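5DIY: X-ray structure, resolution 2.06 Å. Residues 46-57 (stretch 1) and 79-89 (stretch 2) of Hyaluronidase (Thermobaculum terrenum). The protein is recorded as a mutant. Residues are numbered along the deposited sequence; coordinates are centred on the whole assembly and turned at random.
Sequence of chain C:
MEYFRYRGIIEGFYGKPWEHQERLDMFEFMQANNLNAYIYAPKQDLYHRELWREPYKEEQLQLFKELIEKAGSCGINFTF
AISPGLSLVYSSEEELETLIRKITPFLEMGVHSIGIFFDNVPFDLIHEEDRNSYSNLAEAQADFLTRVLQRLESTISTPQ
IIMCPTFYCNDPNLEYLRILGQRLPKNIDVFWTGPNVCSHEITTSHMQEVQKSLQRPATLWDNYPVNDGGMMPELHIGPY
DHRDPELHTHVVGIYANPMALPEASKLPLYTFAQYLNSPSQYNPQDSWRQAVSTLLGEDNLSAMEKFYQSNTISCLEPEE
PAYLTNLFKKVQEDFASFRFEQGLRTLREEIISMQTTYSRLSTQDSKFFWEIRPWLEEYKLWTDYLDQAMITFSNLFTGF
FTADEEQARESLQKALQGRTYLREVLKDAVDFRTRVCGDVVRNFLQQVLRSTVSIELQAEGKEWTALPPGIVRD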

# COMPACT_ATOMS: atom_id res chain seq x y z
N LEU C 46 14.96 13.21 7.35
CA LEU C 46 14.93 14.01 8.59
C LEU C 46 14.62 15.49 8.34
O LEU C 46 13.89 16.13 9.11
CB LEU C 46 16.25 13.89 9.38
CG LEU C 46 16.45 12.61 10.21
CD1 LEU C 46 17.86 12.58 10.79
CD2 LEU C 46 15.41 12.50 11.33
N TYR C 47 15.15 16.01 7.23
CA TYR C 47 14.97 17.41 6.85
C TYR C 47 13.55 17.75 6.37
O TYR C 47 13.17 18.92 6.33
CB TYR C 47 16.03 17.81 5.83
CG TYR C 47 17.42 17.68 6.40
CD1 TYR C 47 17.83 18.52 7.44
CD2 TYR C 47 18.32 16.71 5.95
CE1 TYR C 47 19.10 18.41 8.00
CE2 TYR C 47 19.59 16.59 6.50
CZ TYR C 47 19.97 17.45 7.53
OH TYR C 47 21.22 17.35 8.09
N HIS C 48 12.78 16.72 6.00
CA HIS C 48 11.36 16.90 5.69
C HIS C 48 10.50 17.10 6.96
O HIS C 48 9.48 17.81 6.91
CB HIS C 48 10.84 15.71 4.86
CG HIS C 48 9.36 15.70 4.68
ND1 HIS C 48 8.71 16.57 3.83
CD2 HIS C 48 8.40 14.95 5.26
CE1 HIS C 48 7.41 16.34 3.89
NE2 HIS C 48 7.19 15.36 4.75
N ARG C 49 10.90 16.49 8.07
CA ARG C 49 10.02 16.35 9.23
C ARG C 49 10.64 16.75 10.57
O ARG C 49 10.40 17.87 11.03
CB ARG C 49 9.44 14.93 9.26
CG ARG C 49 8.23 14.75 10.17
CD ARG C 49 7.31 13.67 9.63
NE ARG C 49 6.15 13.43 10.49
CZ ARG C 49 6.07 12.53 11.47
NH1 ARG C 49 7.09 11.72 11.77
NH2 ARG C 49 4.94 12.43 12.17
N GLU C 50 11.45 15.89 11.20
CA GLU C 50 11.92 16.15 12.57
C GLU C 50 12.85 17.35 12.61
O GLU C 50 12.69 18.23 13.46
CB GLU C 50 12.62 14.93 13.18
CG GLU C 50 11.69 13.77 13.51
CD GLU C 50 11.51 12.77 12.37
OE1 GLU C 50 11.74 13.14 11.20
OE2 GLU C 50 11.14 11.62 12.66
N LEU C 51 13.80 17.38 11.67
CA LEU C 51 14.72 18.50 11.51
C LEU C 51 14.25 19.45 10.39
O LEU C 51 15.05 19.88 9.56
CB LEU C 51 16.14 17.97 11.22
CG LEU C 51 16.73 16.99 12.24
CD1 LEU C 51 18.21 16.74 11.94
CD2 LEU C 51 16.56 17.47 13.67
N TRP C 52 12.96 19.79 10.40
CA TRP C 52 12.39 20.68 9.38
C TRP C 52 12.98 22.10 9.37
O TRP C 52 12.96 22.76 8.34
CB TRP C 52 10.86 20.77 9.53
CG TRP C 52 10.36 21.52 10.73
CD1 TRP C 52 10.03 21.01 11.95
CD2 TRP C 52 10.09 22.92 10.80
NE1 TRP C 52 9.58 22.01 12.78
CE2 TRP C 52 9.61 23.20 12.10
CE3 TRP C 52 10.22 23.98 9.89
CZ2 TRP C 52 9.24 24.48 12.51
CZ3 TRP C 52 9.86 25.26 10.30
CH2 TRP C 52 9.38 25.50 11.60
N ARG C 53 13.48 22.56 10.51
CA ARG C 53 14.14 23.86 10.59
C ARG C 53 15.51 23.90 9.90
O ARG C 53 15.92 24.96 9.44
CB ARG C 53 14.29 24.30 12.05
CG ARG C 53 12.96 24.54 12.74
CD ARG C 53 13.17 25.00 14.17
NE ARG C 53 11.91 25.05 14.92
CZ ARG C 53 11.32 24.00 15.49
NH1 ARG C 53 11.84 22.77 15.42
NH2 ARG C 53 10.17 24.18 16.14
N GLU C 54 16.19 22.76 9.82
CA GLU C 54 17.55 22.71 9.27
C GLU C 54 17.51 22.79 7.75
O GLU C 54 16.81 22.00 7.11
CB GLU C 54 18.27 21.42 9.68
CG GLU C 54 18.29 21.11 11.18
CD GLU C 54 18.93 22.20 12.01
OE1 GLU C 54 19.98 22.73 11.60
OE2 GLU C 54 18.37 22.52 13.08
N PRO C 55 18.26 23.74 7.15
CA PRO C 55 18.29 23.81 5.68
C PRO C 55 19.12 22.69 5.06
O PRO C 55 20.08 22.22 5.67
CB PRO C 55 18.93 25.17 5.40
CG PRO C 55 19.79 25.43 6.59
CD PRO C 55 19.07 24.81 7.76
N TYR C 56 18.72 22.25 3.86
CA TYR C 56 19.48 21.25 3.11
C TYR C 56 20.87 21.78 2.75
O TYR C 56 21.03 22.97 2.47
CB TYR C 56 18.74 20.86 1.82
CG TYR C 56 17.51 20.01 2.02
CD1 TYR C 56 17.62 18.65 2.31
CD2 TYR C 56 16.22 20.55 1.91
CE1 TYR C 56 16.50 17.85 2.49
CE2 TYR C 56 15.09 19.77 2.09
CZ TYR C 56 15.23 18.42 2.38
OH TYR C 56 14.11 17.63 2.57
N LYS C 57 21.86 20.89 2.75
CA LYS C 57 23.22 21.21 2.30
C LYS C 57 23.27 21.25 0.77
O LYS C 57 22.36 20.74 0.10
CB LYS C 57 24.22 20.16 2.82
CG LYS C 57 24.33 20.11 4.34
CD LYS C 57 25.04 18.85 4.81
N THR C 79 6.26 19.44 -6.43
CA THR C 79 5.89 20.08 -5.17
C THR C 79 6.85 19.63 -4.08
O THR C 79 7.05 18.43 -3.88
CB THR C 79 4.45 19.72 -4.77
OG1 THR C 79 3.54 20.24 -5.75
CG2 THR C 79 4.07 20.28 -3.39
N PHE C 80 7.44 20.59 -3.38
CA PHE C 80 8.26 20.32 -2.20
C PHE C 80 7.34 20.40 -1.00
O PHE C 80 6.69 21.43 -0.80
CB PHE C 80 9.39 21.34 -2.06
CG PHE C 80 10.17 21.17 -0.78
CD1 PHE C 80 11.13 20.18 -0.66
CD2 PHE C 80 9.91 21.99 0.32
CE1 PHE C 80 11.83 20.01 0.53
CE2 PHE C 80 10.61 21.82 1.50
CZ PHE C 80 11.57 20.84 1.61
N ALA C 81 7.29 19.34 -0.20
CA ALA C 81 6.53 19.37 1.05
C ALA C 81 7.42 19.40 2.28
O ALA C 81 8.55 18.92 2.26
CB ALA C 81 5.57 18.19 1.12
N ILE C 82 6.88 19.98 3.35
CA ILE C 82 7.53 20.10 4.65
C ILE C 82 6.49 19.72 5.72
O ILE C 82 5.29 19.97 5.54
CB ILE C 82 8.11 21.53 4.85
CG1 ILE C 82 9.01 21.62 6.09
CG2 ILE C 82 7.02 22.60 4.88
CD1 ILE C 82 10.40 21.06 5.87
N SER C 83 6.94 19.09 6.80
CA SER C 83 6.08 18.62 7.88
C SER C 83 6.62 19.13 9.22
O SER C 83 7.44 18.47 9.85
CB SER C 83 6.01 17.09 7.88
OG SER C 83 5.52 16.62 6.63
N PRO C 84 6.17 20.34 9.65
CA PRO C 84 6.70 21.00 10.84
C PRO C 84 5.91 20.77 12.14
O PRO C 84 6.32 21.27 13.19
CB PRO C 84 6.62 22.47 10.45
CG PRO C 84 5.36 22.55 9.66
CD PRO C 84 5.26 21.24 8.91
N GLY C 85 4.82 20.00 12.07
CA GLY C 85 3.83 19.95 13.14
C GLY C 85 4.20 19.24 14.43
O GLY C 85 3.45 19.34 15.40
N LEU C 86 5.32 18.52 14.46
CA LEU C 86 5.78 17.88 15.70
C LEU C 86 6.32 18.89 16.70
O LEU C 86 6.20 18.68 17.90
CB LEU C 86 6.85 16.81 15.43
CG LEU C 86 6.47 15.64 14.53
CD1 LEU C 86 7.71 14.81 14.20
CD2 LEU C 86 5.41 14.77 15.20
N SER C 87 6.92 19.97 16.20
CA SER C 87 7.54 21.00 17.06
C SER C 87 7.23 22.47 16.71
O SER C 87 7.75 23.36 17.37
CB SER C 87 9.05 20.79 17.07
OG SER C 87 9.59 20.91 15.77
N LEU C 88 6.37 22.73 15.72
CA LEU C 88 6.09 24.11 15.30
C LEU C 88 5.37 24.89 16.40
O LEU C 88 4.40 24.40 16.97
CB LEU C 88 5.23 24.14 14.03
CG LEU C 88 4.67 25.48 13.53
CD1 LEU C 88 5.79 26.46 13.23
CD2 LEU C 88 3.81 25.27 12.30
N VAL C 89 5.85 26.10 16.66
CA VAL C 89 5.11 27.09 17.43
C VAL C 89 4.34 27.92 16.41
O VAL C 89 4.90 28.80 15.74
CB VAL C 89 6.04 27.98 18.29
CG1 VAL C 89 5.23 28.82 19.27
CG2 VAL C 89 7.06 27.13 19.04
O HOH W 1 9.91 18.49 14.39

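Stretch 2 enters as a strand, residues 79-82, and then continues as loop and turn. Stretch 1 is mostly loop. Its first three residues have helical phi/psi values but lack the regular bonds, and a type I beta turn runs from Leu51 to Glu54. The closest CA atoms across the stretches are those of Arg49 and Ser83, 4.7 Å apart. Next to them, the CA atoms of His48 and Ile82 lie 5.1 Å apart.

One backbone hydrogen bond joins the stretches: Ser83 N donates to His48 O at 2.8 Å. A CA-H...O contact lies beside it, with Arg49 CA 3.4 Å from Ser83 O. The carbonyl oxygens Arg49 O and Ser83 O are 3.2 Å apart, but both are acceptors and form no bond.

His48 is buried. Its chi1 is t, and the end of the ring comes nearer to the strand. His48 ND1 donates to Ala81 O at 2.8 Å, and this oxygen lies at the ring edge, near its plane. On the other ring nitrogen, His48 NE2 is 2.8 Å from Ser83 OG. An imidazole suits this place because its two nitrogens can address two polar atoms. The small side chain of Ala81 also packs here, with its CB 3.8 Å from His48 CE1.

Trp52 loses 94 Å² to the other stretch. Its CB points toward stretch 2. Pro84 CB sits over one ring face, 3.5 Å from the centroid of the five-membered ring, in a CH-pi contact. Trp52 CB meets Ile82 CD1 at 3.7 Å, and Trp52 CZ2 meets Leu88 CD1 at 4.0 Å. At the ring edge, Trp52 NE1 donates to Ser87 OG at 3.2 Å. The indole thus combines a broad apolar surface with one polar hydrogen.

Ser87 OG is a shared polar point. Arg53 NH1 donates to it at 2.9 Å, while Arg53 NH2 makes a weak hydrogen bond to Ser87 O at 2.8 Å. The long arginine side chain starts sideways, and its extended chi2 and chi3, both t, help carry the guanidinium to the serine. Water 1 links the stretches as well: it donates to Glu50 O at 2.9 Å and hydrogen-bonds Ser87 OG at 2.8 Å.

Looser packing completes the junction. Tyr56 CE2 makes an apolar contact with Phe80 CE1 at 3.6 Å, and both residues are buried. Leu86 points toward stretch 1, with its CD1 over one face of the Arg49 guanidinium. In all, 701 Å² is buried between the stretches.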